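Lin0012 protein (Listeria innocua, PDB 3K17) probably phosphorylates phosphomevalonate with ATP in the mevalonate pathway to isopentenyl diphosphate, as a member of the GHMP kinase family. Local coordinates at residues L15-Y21 and K312-S316; G27-T33 and G171-T177; E20-E25 and Y244-L248; I274-R279 and E305-G311. All coordinates share one frame; numbering follows the deposited sequence.

Contact 1: residues L15-Y21 and K312-S316; sequences LYVAGEY and KSSGS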
loop_
_atom_site.group_PDB
_atom_site.type_symbol
_atom_site.label_atom_id
_atom_site.label_comp_id
_atom_site.label_asym_id
_atom_site.label_seq_id
_atom_site.Cartn_x
_atom_site.Cartn_y
_atom_site.Cartn_z
ATOM N N LEU A 15 -23.074 19.687 -29.197
ATOM C CA LEU A 15 -23.522 18.537 -29.958
ATOM C C LEU A 15 -22.708 18.435 -31.233
ATOM O O LEU A 15 -22.667 19.384 -32.021
ATOM C CB LEU A 15 -25.005 18.673 -30.326
ATOM C CG LEU A 15 -26.025 18.289 -29.250
ATOM C CD1 LEU A 15 -27.430 18.602 -29.731
ATOM C CD2 LEU A 15 -25.877 16.793 -28.933
ATOM N N TYR A 16 -22.041 17.303 -31.427
ATOM C CA TYR A 16 -21.294 17.089 -32.654
ATOM C C TYR A 16 -22.353 16.928 -33.731
ATOM O O TYR A 16 -23.405 16.325 -33.490
ATOM C CB TYR A 16 -20.463 15.810 -32.565
ATOM C CG TYR A 16 -19.078 16.029 -32.003
ATOM C CD1 TYR A 16 -18.041 16.478 -32.821
ATOM C CD2 TYR A 16 -18.815 15.833 -30.648
ATOM C CE1 TYR A 16 -16.780 16.728 -32.313
ATOM C CE2 TYR A 16 -17.548 16.083 -30.123
ATOM C CZ TYR A 16 -16.537 16.532 -30.964
ATOM O OH TYR A 16 -15.286 16.796 -30.461
ATOM N N VAL A 17 -22.086 17.470 -34.913
ATOM C CA VAL A 17 -23.038 17.373 -36.014
ATOM C C VAL A 17 -22.487 16.448 -37.096
ATOM O O VAL A 17 -23.239 15.723 -37.731
ATOM C CB VAL A 17 -23.331 18.758 -36.625
ATOM C CG1 VAL A 17 -24.260 18.611 -37.831
ATOM C CG2 VAL A 17 -23.969 19.662 -35.578
ATOM N N ALA A 18 -21.167 16.468 -37.273
ATOM C CA ALA A 18 -20.497 15.640 -38.266
ATOM C C ALA A 18 -18.996 15.571 -37.991
ATOM O O ALA A 18 -18.432 16.473 -37.384
ATOM C CB ALA A 18 -20.736 16.218 -39.665
ATOM N N GLY A 19 -18.358 14.496 -38.434
ATOM C CA GLY A 19 -16.923 14.357 -38.252
ATOM C C GLY A 19 -16.457 13.666 -36.984
ATOM O O GLY A 19 -15.252 13.619 -36.721
ATOM N N GLU A 20 -17.390 13.123 -36.203
ATOM C CA GLU A 20 -17.028 12.441 -34.961
ATOM C C GLU A 20 -16.098 11.255 -35.197
ATOM O O GLU A 20 -16.177 10.582 -36.229
ATOM C CB GLU A 20 -18.274 11.946 -34.222
ATOM C CG GLU A 20 -19.281 13.022 -33.891
ATOM C CD GLU A 20 -20.508 12.953 -34.786
ATOM O OE1 GLU A 20 -20.338 12.946 -36.021
ATOM O OE2 GLU A 20 -21.636 12.909 -34.251
ATOM N N TYR A 21 -15.245 11.006 -34.206
ATOM C CA TYR A 21 -14.257 9.933 -34.212
ATOM C C TYR A 21 -13.036 10.323 -35.023
ATOM O O TYR A 21 -11.921 10.300 -34.510
ATOM C CB TYR A 21 -14.872 8.625 -34.725
ATOM C CG TYR A 21 -15.688 7.918 -33.661
ATOM C CD1 TYR A 21 -15.062 7.218 -32.626
ATOM C CD2 TYR A 21 -17.083 7.990 -33.656
ATOM C CE1 TYR A 21 -15.800 6.613 -31.612
ATOM C CE2 TYR A 21 -17.833 7.387 -32.645
ATOM C CZ TYR A 21 -17.185 6.701 -31.626
ATOM O OH TYR A 21 -17.916 6.111 -30.614
ATOM N N LYS A 312 -28.700 11.441 -37.623
ATOM C CA LYS A 312 -27.598 10.581 -37.207
ATOM C C LYS A 312 -27.322 10.725 -35.721
ATOM O O LYS A 312 -27.879 11.593 -35.055
ATOM C CB LYS A 312 -26.323 10.946 -37.984
ATOM C CG LYS A 312 -25.913 12.412 -37.849
ATOM C CD LYS A 312 -24.595 12.732 -38.570
ATOM C CE LYS A 312 -23.368 12.166 -37.852
ATOM N NZ LYS A 312 -22.950 12.973 -36.659
ATOM N N SER A 313 -26.453 9.866 -35.206
ATOM C CA SER A 313 -26.089 9.945 -33.806
ATOM C C SER A 313 -25.188 11.167 -33.685
ATOM O O SER A 313 -24.570 11.597 -34.667
ATOM C CB SER A 313 -25.335 8.685 -33.377
ATOM O OG SER A 313 -24.252 8.419 -34.257
ATOM N N SER A 314 -25.131 11.737 -32.488
ATOM C CA SER A 314 -24.295 12.901 -32.243
ATOM C C SER A 314 -23.252 12.545 -31.192
ATOM O O SER A 314 -23.581 12.251 -30.040
ATOM C CB SER A 314 -25.136 14.088 -31.760
ATOM O OG SER A 314 -24.290 15.153 -31.351
ATOM N N GLY A 315 -21.992 12.578 -31.597
ATOM C CA GLY A 315 -20.922 12.248 -30.679
ATOM C C GLY A 315 -20.456 10.812 -30.813
ATOM O O GLY A 315 -20.269 10.292 -31.918
ATOM N N SER A 316 -20.283 10.161 -29.673
ATOM C CA SER A 316 -19.809 8.788 -29.635
ATOM C C SER A 316 -20.840 7.773 -30.100
ATOM O O SER A 316 -20.485 6.668 -30.495
ATOM C CB SER A 316 -19.386 8.432 -28.209
ATOM O OG SER A 316 -20.527 8.372 -27.363
HETATM O O HOH W 1 -22.290 15.300 -29.364
HETATM O O HOH W 2 -22.136 10.141 -33.941
#

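Contact 2: residues G27-T33 and G171-T177; sequences GHTAILT and GWIAYTT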
loop_
_atom_site.group_PDB
_atom_site.type_symbol
_atom_site.label_atom_id
_atom_site.label_comp_id
_atom_site.label_asym_id
_atom_site.label_seq_id
_atom_site.Cartn_x
_atom_site.Cartn_y
_atom_site.Cartn_z
ATOM N N GLY A 27 -5.447 17.795 -37.161
ATOM C CA GLY A 27 -5.786 18.411 -38.432
ATOM C C GLY A 27 -7.118 18.015 -39.039
ATOM O O GLY A 27 -7.482 18.516 -40.102
ATOM N N HIS A 28 -7.851 17.113 -38.392
ATOM C CA HIS A 28 -9.144 16.718 -38.929
ATOM C C HIS A 28 -10.224 17.672 -38.442
ATOM O O HIS A 28 -10.088 18.307 -37.387
ATOM C CB HIS A 28 -9.465 15.271 -38.559
ATOM C CG HIS A 28 -8.731 14.268 -39.393
ATOM N ND1 HIS A 28 -7.356 14.166 -39.398
ATOM C CD2 HIS A 28 -9.181 13.328 -40.257
ATOM C CE1 HIS A 28 -6.992 13.203 -40.226
ATOM N NE2 HIS A 28 -8.080 12.679 -40.761
ATOM N N THR A 29 -11.304 17.773 -39.206
ATOM C CA THR A 29 -12.358 18.714 -38.872
ATOM C C THR A 29 -13.738 18.142 -38.563
ATOM O O THR A 29 -14.172 17.149 -39.156
ATOM C CB THR A 29 -12.512 19.756 -40.012
ATOM O OG1 THR A 29 -11.235 20.334 -40.302
ATOM C CG2 THR A 29 -13.465 20.862 -39.604
ATOM N N ALA A 30 -14.425 18.796 -37.633
ATOM C CA ALA A 30 -15.778 18.405 -37.260
ATOM C C ALA A 30 -16.643 19.650 -37.178
ATOM O O ALA A 30 -16.137 20.761 -36.998
ATOM C CB ALA A 30 -15.784 17.678 -35.909
ATOM N N ILE A 31 -17.949 19.454 -37.321
ATOM C CA ILE A 31 -18.911 20.536 -37.229
ATOM C C ILE A 31 -19.623 20.346 -35.884
ATOM O O ILE A 31 -19.948 19.224 -35.517
ATOM C CB ILE A 31 -19.976 20.446 -38.337
ATOM C CG1 ILE A 31 -19.314 20.521 -39.721
ATOM C CG2 ILE A 31 -21.011 21.564 -38.150
ATOM C CD1 ILE A 31 -18.571 21.818 -39.975
ATOM N N LEU A 32 -19.842 21.431 -35.148
ATOM C CA LEU A 32 -20.548 21.331 -33.873
ATOM C C LEU A 32 -21.423 22.538 -33.658
ATOM O O LEU A 32 -21.175 23.608 -34.215
ATOM C CB LEU A 32 -19.584 21.259 -32.681
ATOM C CG LEU A 32 -18.570 20.127 -32.520
ATOM C CD1 LEU A 32 -17.182 20.642 -32.879
ATOM C CD2 LEU A 32 -18.592 19.642 -31.054
ATOM N N THR A 33 -22.460 22.358 -32.854
ATOM C CA THR A 33 -23.318 23.464 -32.504
ATOM C C THR A 33 -23.477 23.446 -30.992
ATOM O O THR A 33 -23.525 22.378 -30.375
ATOM C CB THR A 33 -24.723 23.377 -33.148
ATOM O OG1 THR A 33 -25.499 24.502 -32.711
ATOM C CG2 THR A 33 -25.450 22.106 -32.719
ATOM N N GLY A 171 -22.662 29.184 -30.721
ATOM C CA GLY A 171 -23.073 29.088 -32.111
ATOM C C GLY A 171 -22.681 27.799 -32.808
ATOM O O GLY A 171 -22.567 26.742 -32.179
ATOM N N TRP A 172 -22.485 27.897 -34.122
ATOM C CA TRP A 172 -22.097 26.772 -34.955
ATOM C C TRP A 172 -20.647 26.959 -35.380
ATOM O O TRP A 172 -20.253 28.062 -35.773
ATOM C CB TRP A 172 -22.976 26.705 -36.214
ATOM C CG TRP A 172 -24.418 26.359 -35.959
ATOM C CD1 TRP A 172 -25.357 27.138 -35.343
ATOM C CD2 TRP A 172 -25.065 25.118 -36.266
ATOM N NE1 TRP A 172 -26.546 26.455 -35.240
ATOM C CE2 TRP A 172 -26.394 25.212 -35.798
ATOM C CE3 TRP A 172 -24.647 23.931 -36.887
ATOM C CZ2 TRP A 172 -27.311 24.162 -35.928
ATOM C CZ3 TRP A 172 -25.560 22.885 -37.017
ATOM C CH2 TRP A 172 -26.876 23.010 -36.538
ATOM N N ILE A 173 -19.857 25.890 -35.321
ATOM C CA ILE A 173 -18.455 25.988 -35.713
ATOM C C ILE A 173 -17.918 24.792 -36.483
ATOM O O ILE A 173 -18.450 23.678 -36.417
ATOM C CB ILE A 173 -17.513 26.149 -34.491
ATOM C CG1 ILE A 173 -17.611 24.908 -33.597
ATOM C CG2 ILE A 173 -17.862 27.408 -33.709
ATOM C CD1 ILE A 173 -16.509 24.798 -32.538
ATOM N N ALA A 174 -16.840 25.056 -37.211
ATOM C CA ALA A 174 -16.113 24.037 -37.931
ATOM C C ALA A 174 -14.851 23.997 -37.072
ATOM O O ALA A 174 -14.115 24.986 -36.989
ATOM C CB ALA A 174 -15.786 24.495 -39.338
ATOM N N TYR A 175 -14.618 22.873 -36.405
ATOM C CA TYR A 175 -13.449 22.741 -35.540
ATOM C C TYR A 175 -12.389 21.840 -36.152
ATOM O O TYR A 175 -12.679 20.705 -36.537
ATOM C CB TYR A 175 -13.861 22.154 -34.187
ATOM C CG TYR A 175 -12.683 21.866 -33.285
ATOM C CD1 TYR A 175 -11.996 22.900 -32.660
ATOM C CD2 TYR A 175 -12.229 20.558 -33.087
ATOM C CE1 TYR A 175 -10.881 22.648 -31.858
ATOM C CE2 TYR A 175 -11.113 20.296 -32.287
ATOM C CZ TYR A 175 -10.444 21.347 -31.675
ATOM O OH TYR A 175 -9.344 21.101 -30.881
ATOM N N THR A 176 -11.163 22.340 -36.239
ATOM C CA THR A 176 -10.069 21.552 -36.782
ATOM C C THR A 176 -9.044 21.302 -35.683
ATOM O O THR A 176 -8.361 22.218 -35.216
ATOM C CB THR A 176 -9.400 22.258 -37.971
ATOM O OG1 THR A 176 -10.377 22.481 -38.992
ATOM C CG2 THR A 176 -8.269 21.401 -38.529
ATOM N N THR A 177 -8.946 20.040 -35.294
ATOM C CA THR A 177 -8.068 19.592 -34.223
ATOM C C THR A 177 -6.607 19.994 -34.353
ATOM O O THR A 177 -5.989 19.812 -35.399
ATOM C CB THR A 177 -8.151 18.058 -34.086
ATOM O OG1 THR A 177 -9.530 17.660 -34.080
ATOM C CG2 THR A 177 -7.477 17.597 -32.790
#

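Contact 3: residues E20-E25 and Y244-L248; sequences EYAVVE and YQHFL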
loop_
_atom_site.group_PDB
_atom_site.type_symbol
_atom_site.label_atom_id
_atom_site.label_comp_id
_atom_site.label_asym_id
_atom_site.label_seq_id
_atom_site.Cartn_x
_atom_site.Cartn_y
_atom_site.Cartn_z
ATOM N N GLU A 20 -17.390 13.123 -36.203
ATOM C CA GLU A 20 -17.028 12.441 -34.961
ATOM C C GLU A 20 -16.098 11.255 -35.197
ATOM O O GLU A 20 -16.177 10.582 -36.229
ATOM C CB GLU A 20 -18.274 11.946 -34.222
ATOM C CG GLU A 20 -19.281 13.022 -33.891
ATOM C CD GLU A 20 -20.508 12.953 -34.786
ATOM O OE1 GLU A 20 -20.338 12.946 -36.021
ATOM O OE2 GLU A 20 -21.636 12.909 -34.251
ATOM N N TYR A 21 -15.245 11.006 -34.206
ATOM C CA TYR A 21 -14.257 9.933 -34.212
ATOM C C TYR A 21 -13.036 10.323 -35.023
ATOM O O TYR A 21 -11.921 10.300 -34.510
ATOM C CB TYR A 21 -14.872 8.625 -34.725
ATOM C CG TYR A 21 -15.688 7.918 -33.661
ATOM C CD1 TYR A 21 -15.062 7.218 -32.626
ATOM C CD2 TYR A 21 -17.083 7.990 -33.656
ATOM C CE1 TYR A 21 -15.800 6.613 -31.612
ATOM C CE2 TYR A 21 -17.833 7.387 -32.645
ATOM C CZ TYR A 21 -17.185 6.701 -31.626
ATOM O OH TYR A 21 -17.916 6.111 -30.614
ATOM N N ALA A 22 -13.247 10.709 -36.276
ATOM C CA ALA A 22 -12.136 11.115 -37.126
ATOM C C ALA A 22 -11.511 12.383 -36.551
ATOM O O ALA A 22 -10.298 12.596 -36.633
ATOM C CB ALA A 22 -12.634 11.375 -38.547
ATOM N N VAL A 23 -12.352 13.216 -35.952
ATOM C CA VAL A 23 -11.903 14.475 -35.389
ATOM C C VAL A 23 -10.804 14.333 -34.334
ATOM O O VAL A 23 -10.082 15.291 -34.070
ATOM C CB VAL A 23 -13.102 15.280 -34.810
ATOM C CG1 VAL A 23 -13.629 14.622 -33.537
ATOM C CG2 VAL A 23 -12.686 16.713 -34.561
ATOM N N VAL A 24 -10.654 13.149 -33.742
ATOM C CA VAL A 24 -9.606 12.974 -32.740
ATOM C C VAL A 24 -8.244 13.059 -33.422
ATOM O O VAL A 24 -7.247 13.386 -32.790
ATOM C CB VAL A 24 -9.721 11.613 -31.991
ATOM C CG1 VAL A 24 -11.122 11.450 -31.419
ATOM C CG2 VAL A 24 -9.390 10.460 -32.925
ATOM N N GLU A 25 -8.211 12.775 -34.721
ATOM C CA GLU A 25 -6.965 12.840 -35.482
ATOM C C GLU A 25 -6.581 14.294 -35.716
ATOM O O GLU A 25 -7.430 15.125 -36.046
ATOM C CB GLU A 25 -7.117 12.130 -36.833
ATOM C CG GLU A 25 -7.468 10.639 -36.750
ATOM C CD GLU A 25 -6.477 9.839 -35.924
ATOM O OE1 GLU A 25 -5.304 10.256 -35.822
ATOM O OE2 GLU A 25 -6.867 8.783 -35.387
ATOM N N TYR A 244 -9.681 1.610 -40.977
ATOM C CA TYR A 244 -9.754 2.848 -40.212
ATOM C C TYR A 244 -9.370 4.022 -41.099
ATOM O O TYR A 244 -10.005 5.075 -41.058
ATOM C CB TYR A 244 -8.819 2.796 -39.002
ATOM C CG TYR A 244 -8.917 4.024 -38.118
ATOM C CD1 TYR A 244 -10.068 4.279 -37.370
ATOM C CD2 TYR A 244 -7.869 4.941 -38.045
ATOM C CE1 TYR A 244 -10.174 5.416 -36.572
ATOM C CE2 TYR A 244 -7.964 6.084 -37.248
ATOM C CZ TYR A 244 -9.118 6.314 -36.514
ATOM O OH TYR A 244 -9.210 7.433 -35.716
ATOM N N GLN A 245 -8.331 3.838 -41.910
ATOM C CA GLN A 245 -7.882 4.900 -42.797
ATOM C C GLN A 245 -8.935 5.196 -43.862
ATOM O O GLN A 245 -9.071 6.334 -44.312
ATOM C CB GLN A 245 -6.548 4.524 -43.457
ATOM C CG GLN A 245 -5.936 5.652 -44.274
ATOM C CD GLN A 245 -5.768 6.936 -43.471
ATOM O OE1 GLN A 245 -5.000 6.988 -42.504
ATOM N NE2 GLN A 245 -6.491 7.980 -43.868
ATOM N N HIS A 246 -9.678 4.169 -44.261
ATOM C CA HIS A 246 -10.733 4.343 -45.257
ATOM C C HIS A 246 -11.791 5.238 -44.638
ATOM O O HIS A 246 -12.342 6.124 -45.294
ATOM C CB HIS A 246 -11.364 2.997 -45.623
ATOM C CG HIS A 246 -12.566 3.117 -46.508
ATOM N ND1 HIS A 246 -12.502 3.640 -47.783
ATOM C CD2 HIS A 246 -13.864 2.789 -46.301
ATOM C CE1 HIS A 246 -13.708 3.628 -48.322
ATOM N NE2 HIS A 246 -14.552 3.117 -47.445
ATOM N N PHE A 247 -12.078 4.984 -43.366
ATOM C CA PHE A 247 -13.050 5.773 -42.623
ATOM C C PHE A 247 -12.621 7.238 -42.627
ATOM O O PHE A 247 -13.387 8.116 -43.021
ATOM C CB PHE A 247 -13.151 5.269 -41.178
ATOM C CG PHE A 247 -13.844 6.227 -40.249
ATOM C CD1 PHE A 247 -15.165 6.601 -40.467
ATOM C CD2 PHE A 247 -13.166 6.773 -39.163
ATOM C CE1 PHE A 247 -15.799 7.510 -39.618
ATOM C CE2 PHE A 247 -13.792 7.679 -38.310
ATOM C CZ PHE A 247 -15.108 8.049 -38.537
ATOM N N LEU A 248 -11.388 7.490 -42.198
ATOM C CA LEU A 248 -10.857 8.850 -42.150
ATOM C C LEU A 248 -10.922 9.544 -43.506
ATOM O O LEU A 248 -11.482 10.632 -43.632
ATOM C CB LEU A 248 -9.403 8.837 -41.665
ATOM C CG LEU A 248 -9.121 8.427 -40.216
ATOM C CD1 LEU A 248 -7.618 8.511 -39.962
ATOM C CD2 LEU A 248 -9.877 9.340 -39.252
#

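Contact 4: residues I274-R279 and E305-G311; sequences IKENRR and ENMGGAG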
loop_
_atom_site.group_PDB
_atom_site.type_symbol
_atom_site.label_atom_id
_atom_site.label_comp_id
_atom_site.label_asym_id
_atom_site.label_seq_id
_atom_site.Cartn_x
_atom_site.Cartn_y
_atom_site.Cartn_z
ATOM N N ILE A 274 -24.971 14.430 -44.449
ATOM C CA ILE A 274 -25.323 13.814 -43.177
ATOM C C ILE A 274 -25.588 12.318 -43.384
ATOM O O ILE A 274 -25.125 11.479 -42.603
ATOM C CB ILE A 274 -26.564 14.497 -42.566
ATOM C CG1 ILE A 274 -26.220 15.937 -42.169
ATOM C CG2 ILE A 274 -27.057 13.720 -41.359
ATOM C CD1 ILE A 274 -25.124 16.052 -41.116
ATOM N N LYS A 275 -26.315 11.982 -44.448
ATOM C CA LYS A 275 -26.618 10.584 -44.735
ATOM C C LYS A 275 -25.325 9.809 -44.921
ATOM O O LYS A 275 -25.173 8.701 -44.402
ATOM C CB LYS A 275 -27.466 10.453 -46.004
ATOM C CG LYS A 275 -28.801 11.170 -45.971
ATOM C CD LYS A 275 -29.617 10.799 -47.212
ATOM C CE LYS A 275 -30.687 11.829 -47.518
ATOM N NZ LYS A 275 -31.612 12.008 -46.377
ATOM N N GLU A 276 -24.387 10.397 -45.659
ATOM C CA GLU A 276 -23.105 9.747 -45.898
ATOM C C GLU A 276 -22.303 9.615 -44.606
ATOM O O GLU A 276 -21.699 8.569 -44.349
ATOM C CB GLU A 276 -22.284 10.526 -46.929
ATOM C CG GLU A 276 -22.928 10.628 -48.304
ATOM C CD GLU A 276 -21.980 11.212 -49.333
ATOM O OE1 GLU A 276 -20.937 10.581 -49.590
ATOM O OE2 GLU A 276 -22.269 12.297 -49.879
ATOM N N ASN A 277 -22.288 10.672 -43.795
ATOM C CA ASN A 277 -21.549 10.615 -42.536
ATOM C C ASN A 277 -22.145 9.485 -41.706
ATOM O O ASN A 277 -21.425 8.675 -41.131
ATOM C CB ASN A 277 -21.663 11.934 -41.762
ATOM C CG ASN A 277 -20.548 12.110 -40.739
ATOM O OD1 ASN A 277 -19.906 11.143 -40.327
ATOM N ND2 ASN A 277 -20.318 13.349 -40.317
ATOM N N ARG A 278 -23.471 9.436 -41.652
ATOM C CA ARG A 278 -24.154 8.393 -40.899
ATOM C C ARG A 278 -23.686 7.024 -41.366
ATOM O O ARG A 278 -23.417 6.141 -40.558
ATOM C CB ARG A 278 -25.672 8.481 -41.090
ATOM C CG ARG A 278 -26.424 7.332 -40.415
ATOM C CD ARG A 278 -27.899 7.286 -40.775
ATOM N NE ARG A 278 -28.553 6.168 -40.099
ATOM C CZ ARG A 278 -29.770 5.712 -40.382
ATOM N NH1 ARG A 278 -30.496 6.275 -41.338
ATOM N NH2 ARG A 278 -30.262 4.679 -39.710
ATOM N N ARG A 279 -23.589 6.862 -42.681
ATOM C CA ARG A 279 -23.181 5.598 -43.274
ATOM C C ARG A 279 -21.789 5.135 -42.872
ATOM O O ARG A 279 -21.616 3.990 -42.450
ATOM C CB ARG A 279 -23.274 5.678 -44.802
ATOM C CG ARG A 279 -24.670 6.016 -45.335
ATOM C CD ARG A 279 -25.725 5.065 -44.787
ATOM N NE ARG A 279 -27.028 5.217 -45.438
ATOM C CZ ARG A 279 -27.821 6.280 -45.326
ATOM N NH1 ARG A 279 -27.461 7.319 -44.581
ATOM N NH2 ARG A 279 -28.990 6.298 -45.953
ATOM N N GLU A 305 -34.801 10.519 -42.097
ATOM C CA GLU A 305 -34.627 10.344 -43.529
ATOM C C GLU A 305 -35.956 10.109 -44.252
ATOM O O GLU A 305 -36.204 10.697 -45.304
ATOM C CB GLU A 305 -33.656 9.191 -43.791
ATOM C CG GLU A 305 -32.210 9.541 -43.453
ATOM C CD GLU A 305 -31.251 8.406 -43.740
ATOM O OE1 GLU A 305 -31.503 7.654 -44.703
ATOM O OE2 GLU A 305 -30.238 8.272 -43.020
ATOM N N ASN A 306 -36.814 9.267 -43.683
ATOM C CA ASN A 306 -38.107 8.986 -44.295
ATOM C C ASN A 306 -38.962 10.242 -44.379
ATOM O O ASN A 306 -39.826 10.358 -45.249
ATOM C CB ASN A 306 -38.866 7.924 -43.497
ATOM C CG ASN A 306 -38.135 6.605 -43.445
ATOM O OD1 ASN A 306 -37.484 6.205 -44.411
ATOM N ND2 ASN A 306 -38.247 5.910 -42.320
HETATM N N MSE A 307 -38.709 11.183 -43.476
HETATM C CA MSE A 307 -39.469 12.425 -43.434
HETATM C C MSE A 307 -38.963 13.430 -44.465
HETATM O O MSE A 307 -39.497 14.533 -44.580
HETATM C CB MSE A 307 -39.385 13.033 -42.034
HETATM C CG MSE A 307 -40.603 13.843 -41.627
HETATM SE SE MSE A 307 -42.196 12.745 -41.507
HETATM C CE MSE A 307 -41.857 11.912 -39.797
ATOM N N GLY A 308 -37.922 13.052 -45.203
ATOM C CA GLY A 308 -37.379 13.941 -46.215
ATOM C C GLY A 308 -36.038 14.577 -45.891
ATOM O O GLY A 308 -35.360 15.072 -46.789
ATOM N N GLY A 309 -35.644 14.564 -44.619
ATOM C CA GLY A 309 -34.376 15.165 -44.234
ATOM C C GLY A 309 -33.254 14.163 -44.040
ATOM O O GLY A 309 -33.100 13.234 -44.828
ATOM N N ALA A 310 -32.462 14.361 -42.988
ATOM C CA ALA A 310 -31.353 13.468 -42.668
ATOM C C ALA A 310 -31.115 13.496 -41.158
ATOM O O ALA A 310 -31.464 14.465 -40.483
ATOM C CB ALA A 310 -30.096 13.899 -43.413
ATOM N N GLY A 311 -30.531 12.428 -40.632
ATOM C CA GLY A 311 -30.285 12.357 -39.206
ATOM C C GLY A 311 -29.155 11.412 -38.874
ATOM O O GLY A 311 -28.702 10.656 -39.734
#

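Contact 1: residues L15-Y21 and K312-S316
Ser314, Lys312 and Gly315 bury the most surface here, tying the glycine-rich loop after strand 310-313, characteristic of GHMP kinase C-terminal domains, to the end of strand 7-18 and so joining the two halves of the fold. The first torsion of Ser314 (chi1 172°) sets OG beside the residue's own carbonyl carbon, where it donates to Tyr16 O at 2.6 Å, on a lone pair. A water links the same OG to Tyr16 N. The Lys312 chain bends at chi3 and chi4 to bring NZ within 2.7 Å of both OE1 and OE2 of Glu20, on the syn lone pair of each, in a salt bridge. NZ also donates to Val17 O at 3.0 Å, from well above the carbonyl plane, and to Ser313 O at 2.9 Å. The anti lone pair of Glu20 OE2 takes Gly315 N at 2.7 Å and 166°; the backbone of Gly315 (phi 97°) would press a CB against the preceding carbonyl oxygen, which suits glycine. Further along, Tyr21 OH donates to Ser316 O at 2.6 Å. Two backbone oxygens and both carboxylate oxygens thus surround the buried ammonium, and OE2, held by Lys312 NZ on its syn side and Gly315 N on its anti side, has little freedom to turn.

Contact 2: residues G27-T33 and G171-T177
Thr33 makes a CH-pi contact over the indole face of Trp172, with CB 3.6 Å from the centroid of the six-membered ring and only 11° off its normal. With OG1 anti to the backbone N (chi1 179°), the Thr33 hydroxyl oxygen also lies over this face, 3.3 Å from Trp172 CE2, without a hydrogen bond to NE1. The same side of the sheet carries Ile31 and Ala174, whose CD1 and CB meet at 3.9 Å, and Thr29 OG1 and Thr176 OG1, which share a hydrogen bond of 2.7 Å. The other face is apolar in its contacts: Leu32 CD1 rests 3.9 Å from Tyr175 CB and also nears Ile173. Behind these meetings stands an antiparallel ladder in which Ala30 pairs with Tyr175, and Leu32 with Ile173, as hydrogen-bonded pairs; Tyr175 N to Ala30 O, at 2.7 Å and 166°, is representative. Outside the ladder, Trp172 is held by Thr351 through NE1 and by an edge-to-face contact with Phe215, while Tyr175 OH bonds to Ser160 O. Strand 29-35 is flanked by strands 7-18 and 172-176, and the latter pairs on with strand 204-208, so this ladder lies inside the mixed sheet of the S5-like N-terminal domain of GHMP kinases.

Contact 3: residues E20-E25 and Y244-L248
Ala22 and Glu25 meet Leu248 and Tyr244 in a loop-to-helix contact, where the connection between strands 7-18 and 29-35 rests on helix 241-264. It combines one polar link with a close apolar seam. Tyr244 OH donates to Glu25 OE2 at 2.7 Å, using the anti lone pair of that oxygen, which lies at the ring edge in the ring plane; carboxylate and ring planes are 74° apart. A bend at chi2 (-56°) turns the Glu25 carboxylate to meet the hydroxyl. Lys237 forms a salt bridge to the same OE2, and the lysine and the hydroxyl together would be expected to favour the ionised carboxylate. The apolar seam is tightest between Ala22 CB and Leu248 CD2, at 3.5 Å, closer than usual for two carbons, and Glu25 CG adds a contact of 3.7 Å to Leu248 CD2. Phe247 turns its edge to the loop backbone: CZ is 3.6 Å from Glu20 O, in the ring plane, and CE2 is 3.7 Å from Ala22 N. Tyr21 CB borders the same ring. The loop is stiffened by a 3-10 segment, in which Glu25 N bonds to Ala22 O at 2.8 Å. Glu20 and Tyr21 also touch Leu281 of helix 267-288, so the loop sits on a pair of neighbouring helices. The seam is consistent with the interface between the N- and C-terminal halves of a GHMP kinase.

Contact 4: residues I274-R279 and E305-G311
Arg278 and Arg279 meet the carboxylate of Glu305 in two different attitudes. Arg278, extended from CG to NE after a first torsion that sets CG opposite the backbone N, crosses Glu305 with guanidinium and carboxylate planes 76° apart. Its NH1 donates to OE2 of Glu305 at 2.6 Å, with the oxygen exactly in the guanidinium plane but itself approached from above the carboxylate plane. Arg279 comes from the opposite direction to Glu305, its plane 16° from that of the carboxylate, but OE1 stands clear of the guanidinium plane by 29°. NH2 of Arg279 reaches OE1 of Glu305 at 3.1 Å on the syn side, and a weak bond runs from its NH1 to OE2 at 3.3 Å. One carboxylate thus joins two arginines in a salt-bridge network, and Arg278 has further acidic partners in Asp302 and Glu293. Glu305 sits in the last turn of helix 295-306, which closes in a Schellman motif with Gly308 at positive phi; the chain then turns into strand 310-313, outermost within the chain in the four-stranded antiparallel sheet of the GHMP kinase C-terminal region, against which helix 267-288 packs. That packing is apolar at Ile274, whose CG2 branch lies 3.7 Å from Ala310 CB. Beside it Lys275 stretches past Ala310, its CG 4.0 Å from the alanine CB. The charged atoms of Lys275 and Glu305 do not touch, NZ standing 4.7 Å from OE1. One residue on from Ala310, Gly311 O lies 3.6 Å from Arg278 CD.

Contacts 1 and 2 have centres 11 Å apart and are stitched together through neighbouring strands 7-18 and 29-35 of the mixed sheet, with Val17 N to Ile31 O a probable hydrogen bond. Contact 3 shares Glu20 and Tyr21 with contact 1, at 12 Å between centres. Contact 4 lies 13 Å from contact 1 and shares strand 310-313 with it. Contact 1 closes the longest loop, with the other three nested inside it; contact 2 is nested in turn inside contact 3, and contact 4 follows both in series. Contacts 1 and 3 therefore tie the N-terminal half of the protein to the C-terminal half, while contacts 2 and 4 lie within one half each.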